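Local coordinates for putative alpha/beta hydrolase FOLD protein (Candidatus Nitrososphaera gargensis, PDB 5A62) that is probably a hydrolase, likely a carboxylesterase, with the alpha/beta hydrolase fold, at residues M107-H112 and Q204-S209; V116-M121 and K212-V217; N123-K128 and K229-E234. One frame throughout, in Å; residues are numbered along the deposited sequence. Where two conformers were deposited one is given.

Contact 1. Residues M107-H112 and Q204-S209; sequences MYAAQH and QGLRAS
With CG anti to its backbone N (chi1 -178°), Leu206 carries one methyl across to the other helix, and Ser209, with OG in the crowded position between its backbone N and carbonyl carbon (chi1 75°), turns its hydroxyl back onto its own helix. The hydroxyl donates to Leu206 O, with 2.7 Å from Ser209 OG to that oxygen, in the carbonyl plane and on a lone pair; the same oxygen also accepts from Ser209 N, and OG is further hydrogen-bonded with Cys211 N. Ser209 CB, rather than OG, then meets the other helix, 3.4 Å from Ala109 O. This is close helix packing on one flank of the central sheet of an alpha/beta hydrolase fold: segments 107-111 and 204-209 of helices 100-111 and 202-209 cross at 56°, with axes 7.7 Å apart at closest. Small residues permit that distance. Gly205 has no side chain, and Ala110 CB rests directly on its bare backbone, 3.5 Å from Gly205 C. On the sheet side, Leu206 CD1 touches Ala109 CB at 3.9 Å, and both residues also pack on Ile119 of strand 116-122. Where Ala110 and Gly205 are partly exposed, one water donates to Ala110 O and to Gly205 O, each 2.7 Å from the water oxygen.

Contact 2. Residues V116-M121 and K212-V217; sequences VDAIIM and KVFAIV
Five backbone hydrogen bonds run between segments 116-121 and 212-217 in the alternating pattern of a parallel ladder, opening with Lys212 N to Asp117 O and ending with Ile216 N to Met121 O. The bonds differ in how they approach the carbonyl: Ile119 N meets Lys212 O at 2.9 Å almost along the C=O axis, whereas Met121 N reaches Phe214 O from 33° above the carbonyl plane, in a bond that is still nearly linear. CA-H...O contacts fill in between, the shortest from Ala118 CA to Lys212 O at 3.1 Å. Packing is tightest on the face bearing Ile119, Met121, Val213 and Ala215. There CG of Met121 lies anti to its carbonyl carbon (chi1 -61°) and the chain bends at chi3 (-72°), so that Met121 CE comes obliquely to Val213 CG1 at 3.6 Å. Helices 100-111 and 222-234 cover this face through Ser105 and Ile228. These are adjacent parallel strands of the central sheet of the alpha/beta hydrolase fold, 116-122 lying between 93-98 and 212-218; Met121 approaches but does not reach a probable nucleophile elbow. The other face carries Ala118, Ile120, Phe214 and the CB of Lys212. Ile120 and Phe214 run alongside one another, Ile120 CG1 4.0 Å from Phe214 CB, while Ala118 CB sits at the edge of the Phe214 ring, 4.0 Å from CE1. Ile119 O lies at the ring edge, in its plane, and Phe265 meets the ring from outside the two strands. Toward the start of the ladder the contact loosens into the partly exposed Lys212 and Asp117. Lys212 CB lies 3.8 Å from Ala118 CB, but its chain leads away to a salt bridge with Asp272; the Asp117 carboxylate is held by Lys92 and Tyr24.

Contact 3. Residues N123-K128 and K229-E234; sequences NGSPKK and KETKEE
Lys127 NZ spans two acidic side chains of helix 229-234. Its short bond is the salt bridge to Glu230 OE1 at 2.8 Å, which also counts as a hydrogen bond and meets the carboxylate from 32° above its plane; the second, to Glu234 OE2, is long at 3.6 Å. Glu230 and Glu234 stand one helical turn apart, so a single ammonium group can serve both, and its charge probably eases the repulsion between the carboxylates and the crowding of Glu234 OE2 against Glu230 O. The lysine gets there by a bend at chi3 (57°), and its chain lies roughly perpendicular to both glutamate chains. At its root, Ser125 OG accepts from Lys127 N at 3.0 Å, closing an ST turn. Beneath the charges, the aliphatic part of Lys127 runs antiparallel alongside Thr231, with Lys127 CG 3.4 Å from Thr231 OG1. That hydroxyl is hydrogen-bonded to Leu227 O one turn earlier in its own helix, so toward Lys127 it makes only van der Waals contact. Thr231 CG2, anti to its backbone N, meets the Pro126 ring tip to tip, 3.6 Å from Pro126 CG. Pro126 and Thr231 are buried, whereas the ion pairs lie at the partly exposed border. The whole joins the loop that leaves strand 116-122 to the C-terminal part of helix 222-234, the helix following the neighbouring strand 212-218, while Val203 of helix 202-209 packs against Pro126, Lys127 and Glu234.

After the strands and helices of its first hundred residues, the chain passes through helix 100-111, strand 116-122 and the loop 123-128, and then, after a largely helical excursion, through helix 202-209, strand 212-218 and helix 222-234. Each contact closes a loop of about 90 to 100 residues by pairing members of these two runs in the same order, so the three loops cross and none nests within another. Contact 1 joins the helices before the two strands, contact 2 the strands themselves, and contact 3 the loop after one strand to the helix after the other. They also touch: Leu206 packs on Val213, Pro126 meets Leu206 and Met121, and Arg207 probably bonds to Glu234 O.

Contact 1. Residues M107-H112 and Q204-S209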
# COMPACT_ATOMS: atom_id res chain seq x y z
N MET A 107 -0.25 -1.96 -17.18
CA MET A 107 -1.38 -1.17 -16.80
C MET A 107 -1.56 0.04 -17.69
O MET A 107 -2.67 0.43 -18.03
CB MET A 107 -1.21 -0.67 -15.33
CG MET A 107 -1.35 -1.79 -14.32
SD MET A 107 -1.16 -1.25 -12.61
CE MET A 107 -2.58 -0.26 -12.44
N TYR A 108 -0.49 0.64 -18.18
CA TYR A 108 -0.57 1.72 -19.07
C TYR A 108 -1.20 1.27 -20.39
O TYR A 108 -2.09 1.93 -20.88
CB TYR A 108 0.82 2.42 -19.27
CG TYR A 108 0.74 3.65 -20.10
CD1 TYR A 108 0.45 4.89 -19.55
CD2 TYR A 108 0.87 3.59 -21.46
CE1 TYR A 108 0.33 5.99 -20.38
CE2 TYR A 108 0.82 4.71 -22.25
CZ TYR A 108 0.51 5.88 -21.68
OH TYR A 108 0.43 7.02 -22.50
N ALA A 109 -0.70 0.17 -20.93
CA ALA A 109 -1.28 -0.39 -22.17
C ALA A 109 -2.73 -0.71 -22.01
O ALA A 109 -3.56 -0.42 -22.92
CB ALA A 109 -0.52 -1.62 -22.58
N ALA A 110 -3.12 -1.23 -20.86
CA ALA A 110 -4.50 -1.60 -20.63
C ALA A 110 -5.37 -0.38 -20.62
O ALA A 110 -6.50 -0.38 -21.16
CB ALA A 110 -4.64 -2.35 -19.36
N GLN A 111 -4.87 0.69 -20.03
CA GLN A 111 -5.66 1.91 -19.83
C GLN A 111 -5.62 2.85 -21.01
O GLN A 111 -6.58 3.67 -21.17
CB GLN A 111 -5.17 2.63 -18.54
CG GLN A 111 -5.55 1.92 -17.33
CD GLN A 111 -5.02 2.59 -16.08
OE1 GLN A 111 -4.84 3.85 -16.06
NE2 GLN A 111 -4.67 1.77 -15.05
N HIS A 112 -4.62 2.74 -21.86
CA HIS A 112 -4.37 3.60 -22.97
C HIS A 112 -3.99 2.79 -24.21
O HIS A 112 -2.91 2.95 -24.76
CB HIS A 112 -3.29 4.61 -22.58
CG HIS A 112 -3.64 5.45 -21.41
ND1 HIS A 112 -3.08 5.32 -20.16
CD2 HIS A 112 -4.48 6.51 -21.33
CE1 HIS A 112 -3.61 6.21 -19.34
NE2 HIS A 112 -4.48 6.92 -20.03
N GLN A 204 -6.66 -9.14 -17.97
CA GLN A 204 -7.79 -8.96 -18.87
C GLN A 204 -7.66 -7.67 -19.64
O GLN A 204 -7.89 -7.61 -20.86
CB GLN A 204 -9.11 -8.98 -18.06
CG GLN A 204 -10.36 -8.82 -18.95
CD GLN A 204 -11.66 -9.01 -18.19
OE1 GLN A 204 -11.92 -8.26 -17.24
NE2 GLN A 204 -12.48 -10.05 -18.58
N GLY A 205 -7.32 -6.58 -18.99
CA GLY A 205 -7.15 -5.34 -19.69
C GLY A 205 -6.06 -5.30 -20.70
O GLY A 205 -6.15 -4.66 -21.76
N LEU A 206 -4.96 -5.92 -20.37
CA LEU A 206 -3.85 -6.02 -21.32
C LEU A 206 -4.24 -6.88 -22.54
O LEU A 206 -3.93 -6.50 -23.65
CB LEU A 206 -2.60 -6.61 -20.61
CG LEU A 206 -1.37 -6.73 -21.44
CD1 LEU A 206 -0.95 -5.41 -22.00
CD2 LEU A 206 -0.27 -7.38 -20.67
N ARG A 207 -4.89 -8.01 -22.30
CA ARG A 207 -5.40 -8.83 -23.42
C ARG A 207 -6.35 -7.98 -24.22
O ARG A 207 -6.25 -8.00 -25.45
CB ARG A 207 -6.07 -10.03 -22.82
CG ARG A 207 -6.74 -10.88 -23.93
CD ARG A 207 -7.19 -12.24 -23.33
NE ARG A 207 -8.18 -12.07 -22.31
CZ ARG A 207 -8.13 -12.51 -21.07
NH1 ARG A 207 -7.11 -13.22 -20.61
NH2 ARG A 207 -9.11 -12.20 -20.27
N ALA A 208 -7.20 -7.21 -23.59
CA ALA A 208 -8.20 -6.36 -24.32
C ALA A 208 -7.58 -5.32 -25.21
O ALA A 208 -8.10 -4.93 -26.24
CB ALA A 208 -9.16 -5.68 -23.38
N SER A 209 -6.42 -4.79 -24.82
CA SER A 209 -5.80 -3.67 -25.50
C SER A 209 -5.42 -3.96 -26.92
O SER A 209 -5.34 -3.03 -27.70
CB SER A 209 -4.55 -3.20 -24.69
OG SER A 209 -3.47 -4.09 -24.84
O HOH W 1 -7.62 -2.48 -22.51

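Contact 2. Residues V116-M121 and K212-V217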
# COMPACT_ATOMS: atom_id res chain seq x y z
N VAL A 116 -0.09 2.75 -27.38
CA VAL A 116 1.01 1.79 -27.24
C VAL A 116 0.96 0.77 -28.35
O VAL A 116 -0.08 0.12 -28.54
CB VAL A 116 0.99 1.07 -25.86
CG1 VAL A 116 -0.18 0.09 -25.76
CG2 VAL A 116 2.35 0.49 -25.52
N ASP A 117 2.06 0.62 -29.04
CA ASP A 117 2.18 -0.46 -30.00
C ASP A 117 2.49 -1.80 -29.33
O ASP A 117 2.02 -2.87 -29.77
CB ASP A 117 3.22 -0.18 -31.03
CG ASP A 117 2.86 0.97 -31.98
OD1 ASP A 117 1.76 0.94 -32.55
OD2 ASP A 117 3.70 1.85 -32.17
N ALA A 118 3.34 -1.76 -28.31
CA ALA A 118 3.90 -2.96 -27.73
C ALA A 118 4.46 -2.62 -26.38
O ALA A 118 4.88 -1.50 -26.11
CB ALA A 118 4.99 -3.54 -28.57
N ILE A 119 4.46 -3.65 -25.56
CA ILE A 119 5.21 -3.63 -24.30
C ILE A 119 6.13 -4.83 -24.26
O ILE A 119 5.83 -5.90 -24.76
CB ILE A 119 4.35 -3.58 -23.08
CG1 ILE A 119 3.56 -4.83 -22.81
CG2 ILE A 119 3.48 -2.37 -23.11
CD1 ILE A 119 2.78 -4.79 -21.50
N ILE A 120 7.29 -4.61 -23.59
CA ILE A 120 8.33 -5.61 -23.41
C ILE A 120 8.61 -5.63 -21.94
O ILE A 120 9.22 -4.69 -21.43
CB ILE A 120 9.58 -5.35 -24.23
CG1 ILE A 120 9.20 -5.26 -25.70
CG2 ILE A 120 10.59 -6.51 -23.97
CD1 ILE A 120 10.34 -4.83 -26.60
N MET A 121 8.21 -6.68 -21.26
CA MET A 121 8.33 -6.80 -19.80
C MET A 121 9.52 -7.69 -19.47
O MET A 121 9.54 -8.85 -19.93
CB MET A 121 7.09 -7.43 -19.20
CG MET A 121 5.83 -6.62 -19.45
SD MET A 121 4.35 -7.40 -18.81
CE MET A 121 4.15 -8.76 -19.97
N LYS A 212 0.86 -5.48 -28.71
CA LYS A 212 1.80 -6.61 -28.78
C LYS A 212 2.45 -6.76 -27.41
O LYS A 212 2.97 -5.79 -26.92
CB LYS A 212 2.87 -6.41 -29.82
CG LYS A 212 2.37 -6.48 -31.26
CD LYS A 212 3.62 -6.34 -32.14
CE LYS A 212 3.39 -6.36 -33.65
NZ LYS A 212 2.26 -7.23 -34.07
N VAL A 213 2.43 -7.95 -26.84
CA VAL A 213 2.94 -8.21 -25.52
C VAL A 213 4.14 -9.13 -25.68
O VAL A 213 4.04 -10.20 -26.24
CB VAL A 213 1.93 -8.84 -24.60
CG1 VAL A 213 2.54 -8.99 -23.21
CG2 VAL A 213 0.66 -7.99 -24.50
N PHE A 214 5.25 -8.72 -25.16
CA PHE A 214 6.45 -9.48 -25.14
C PHE A 214 6.97 -9.57 -23.70
O PHE A 214 6.79 -8.66 -22.91
CB PHE A 214 7.55 -8.84 -25.97
CG PHE A 214 7.22 -8.61 -27.41
CD1 PHE A 214 6.66 -7.43 -27.86
CD2 PHE A 214 7.58 -9.56 -28.35
CE1 PHE A 214 6.42 -7.23 -29.22
CE2 PHE A 214 7.32 -9.37 -29.69
CZ PHE A 214 6.75 -8.22 -30.13
N ALA A 215 7.62 -10.65 -23.36
CA ALA A 215 8.23 -10.82 -22.04
C ALA A 215 9.56 -11.56 -22.18
O ALA A 215 9.72 -12.50 -22.97
CB ALA A 215 7.35 -11.55 -21.09
N ILE A 216 10.53 -11.10 -21.45
CA ILE A 216 11.85 -11.74 -21.24
C ILE A 216 11.99 -12.03 -19.77
O ILE A 216 11.90 -11.09 -18.97
CB ILE A 216 12.98 -10.84 -21.72
CG1 ILE A 216 12.72 -10.37 -23.17
CG2 ILE A 216 14.31 -11.57 -21.58
CD1 ILE A 216 13.71 -9.37 -23.74
N VAL A 217 12.17 -13.30 -19.38
CA VAL A 217 12.22 -13.67 -17.99
C VAL A 217 13.45 -14.53 -17.73
O VAL A 217 13.75 -15.39 -18.56
CB VAL A 217 10.93 -14.37 -17.55
CG1 VAL A 217 10.66 -15.66 -18.25
CG2 VAL A 217 10.91 -14.64 -16.06

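Contact 3. Residues N123-K128 and K229-E234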
# COMPACT_ATOMS: atom_id res chain seq x y z
N ASN A 123 11.38 -9.56 -16.57
CA ASN A 123 11.04 -10.00 -15.23
C ASN A 123 9.95 -9.14 -14.64
O ASN A 123 10.08 -8.67 -13.51
CB ASN A 123 12.30 -9.99 -14.33
CG ASN A 123 13.33 -11.03 -14.74
OD1 ASN A 123 12.97 -12.09 -15.28
ND2 ASN A 123 14.59 -10.71 -14.49
N GLY A 124 8.89 -9.03 -15.36
CA GLY A 124 7.68 -8.37 -14.96
C GLY A 124 6.47 -9.06 -15.49
O GLY A 124 6.57 -9.96 -16.33
N SER A 125 5.31 -8.73 -14.96
CA SER A 125 4.08 -9.28 -15.51
C SER A 125 2.92 -8.38 -15.17
O SER A 125 3.05 -7.50 -14.31
CB SER A 125 3.83 -10.65 -14.89
OG SER A 125 3.12 -10.60 -13.66
N PRO A 126 1.75 -8.61 -15.74
CA PRO A 126 0.54 -7.89 -15.39
C PRO A 126 -0.18 -8.46 -14.16
O PRO A 126 -1.18 -7.92 -13.76
CB PRO A 126 -0.35 -8.08 -16.62
CG PRO A 126 0.18 -9.30 -17.26
CD PRO A 126 1.58 -9.50 -16.90
N LYS A 127 0.30 -9.53 -13.55
CA LYS A 127 -0.41 -10.17 -12.49
C LYS A 127 -0.16 -9.53 -11.12
O LYS A 127 0.91 -8.97 -10.83
CB LYS A 127 0.00 -11.64 -12.43
CG LYS A 127 -0.53 -12.32 -13.68
CD LYS A 127 -0.87 -13.78 -13.53
CE LYS A 127 -1.89 -14.00 -12.44
NZ LYS A 127 -2.31 -15.42 -12.42
N LYS A 128 -1.17 -9.65 -10.29
CA LYS A 128 -1.00 -9.42 -8.88
C LYS A 128 -0.11 -10.48 -8.29
O LYS A 128 -0.07 -11.65 -8.74
CB LYS A 128 -2.34 -9.54 -8.15
CG LYS A 128 -3.20 -8.37 -8.15
CD LYS A 128 -4.30 -8.51 -7.02
CE LYS A 128 -4.01 -8.12 -5.57
NZ LYS A 128 -3.32 -6.79 -5.33
N LYS A 229 4.36 -17.37 -16.77
CA LYS A 229 3.76 -18.59 -17.28
C LYS A 229 2.27 -18.58 -17.14
O LYS A 229 1.48 -18.94 -18.05
CB LYS A 229 4.42 -19.80 -16.64
CG LYS A 229 5.76 -20.05 -17.31
CD LYS A 229 6.45 -21.32 -16.84
CE LYS A 229 7.48 -21.03 -15.75
NZ LYS A 229 8.04 -22.26 -15.11
N GLU A 230 1.78 -18.06 -16.00
CA GLU A 230 0.36 -17.91 -15.80
C GLU A 230 -0.19 -16.89 -16.80
O GLU A 230 -1.27 -17.06 -17.38
CB GLU A 230 0.04 -17.49 -14.35
CG GLU A 230 0.38 -18.54 -13.30
CD GLU A 230 0.34 -18.07 -11.83
OE1 GLU A 230 -0.07 -16.91 -11.56
OE2 GLU A 230 0.73 -18.89 -10.93
N THR A 231 0.54 -15.82 -17.04
CA THR A 231 0.13 -14.80 -17.97
C THR A 231 0.04 -15.35 -19.39
O THR A 231 -0.96 -15.05 -20.07
CB THR A 231 1.11 -13.62 -17.94
OG1 THR A 231 1.10 -13.06 -16.60
CG2 THR A 231 0.66 -12.51 -18.87
N LYS A 232 1.00 -16.18 -19.77
CA LYS A 232 0.98 -16.75 -21.12
C LYS A 232 -0.20 -17.67 -21.30
O LYS A 232 -0.77 -17.72 -22.40
CB LYS A 232 2.31 -17.42 -21.41
CG LYS A 232 2.41 -18.21 -22.72
CD LYS A 232 2.44 -17.33 -23.90
CE LYS A 232 2.66 -18.21 -25.16
NZ LYS A 232 2.76 -17.48 -26.40
N GLU A 233 -0.64 -18.35 -20.25
CA GLU A 233 -1.85 -19.18 -20.33
C GLU A 233 -3.04 -18.36 -20.71
O GLU A 233 -3.89 -18.83 -21.48
CB GLU A 233 -2.12 -20.02 -19.07
CG GLU A 233 -1.14 -21.18 -18.93
CD GLU A 233 -1.24 -22.18 -20.09
OE1 GLU A 233 -2.39 -22.62 -20.42
OE2 GLU A 233 -0.19 -22.50 -20.71
N GLU A 234 -3.10 -17.11 -20.21
CA GLU A 234 -4.24 -16.22 -20.33
C GLU A 234 -4.15 -15.27 -21.51
O GLU A 234 -5.18 -14.79 -22.00
CB GLU A 234 -4.38 -15.37 -19.08
CG GLU A 234 -4.78 -16.19 -17.83
CD GLU A 234 -4.47 -15.39 -16.55
OE1 GLU A 234 -5.18 -14.38 -16.27
OE2 GLU A 234 -3.49 -15.74 -15.81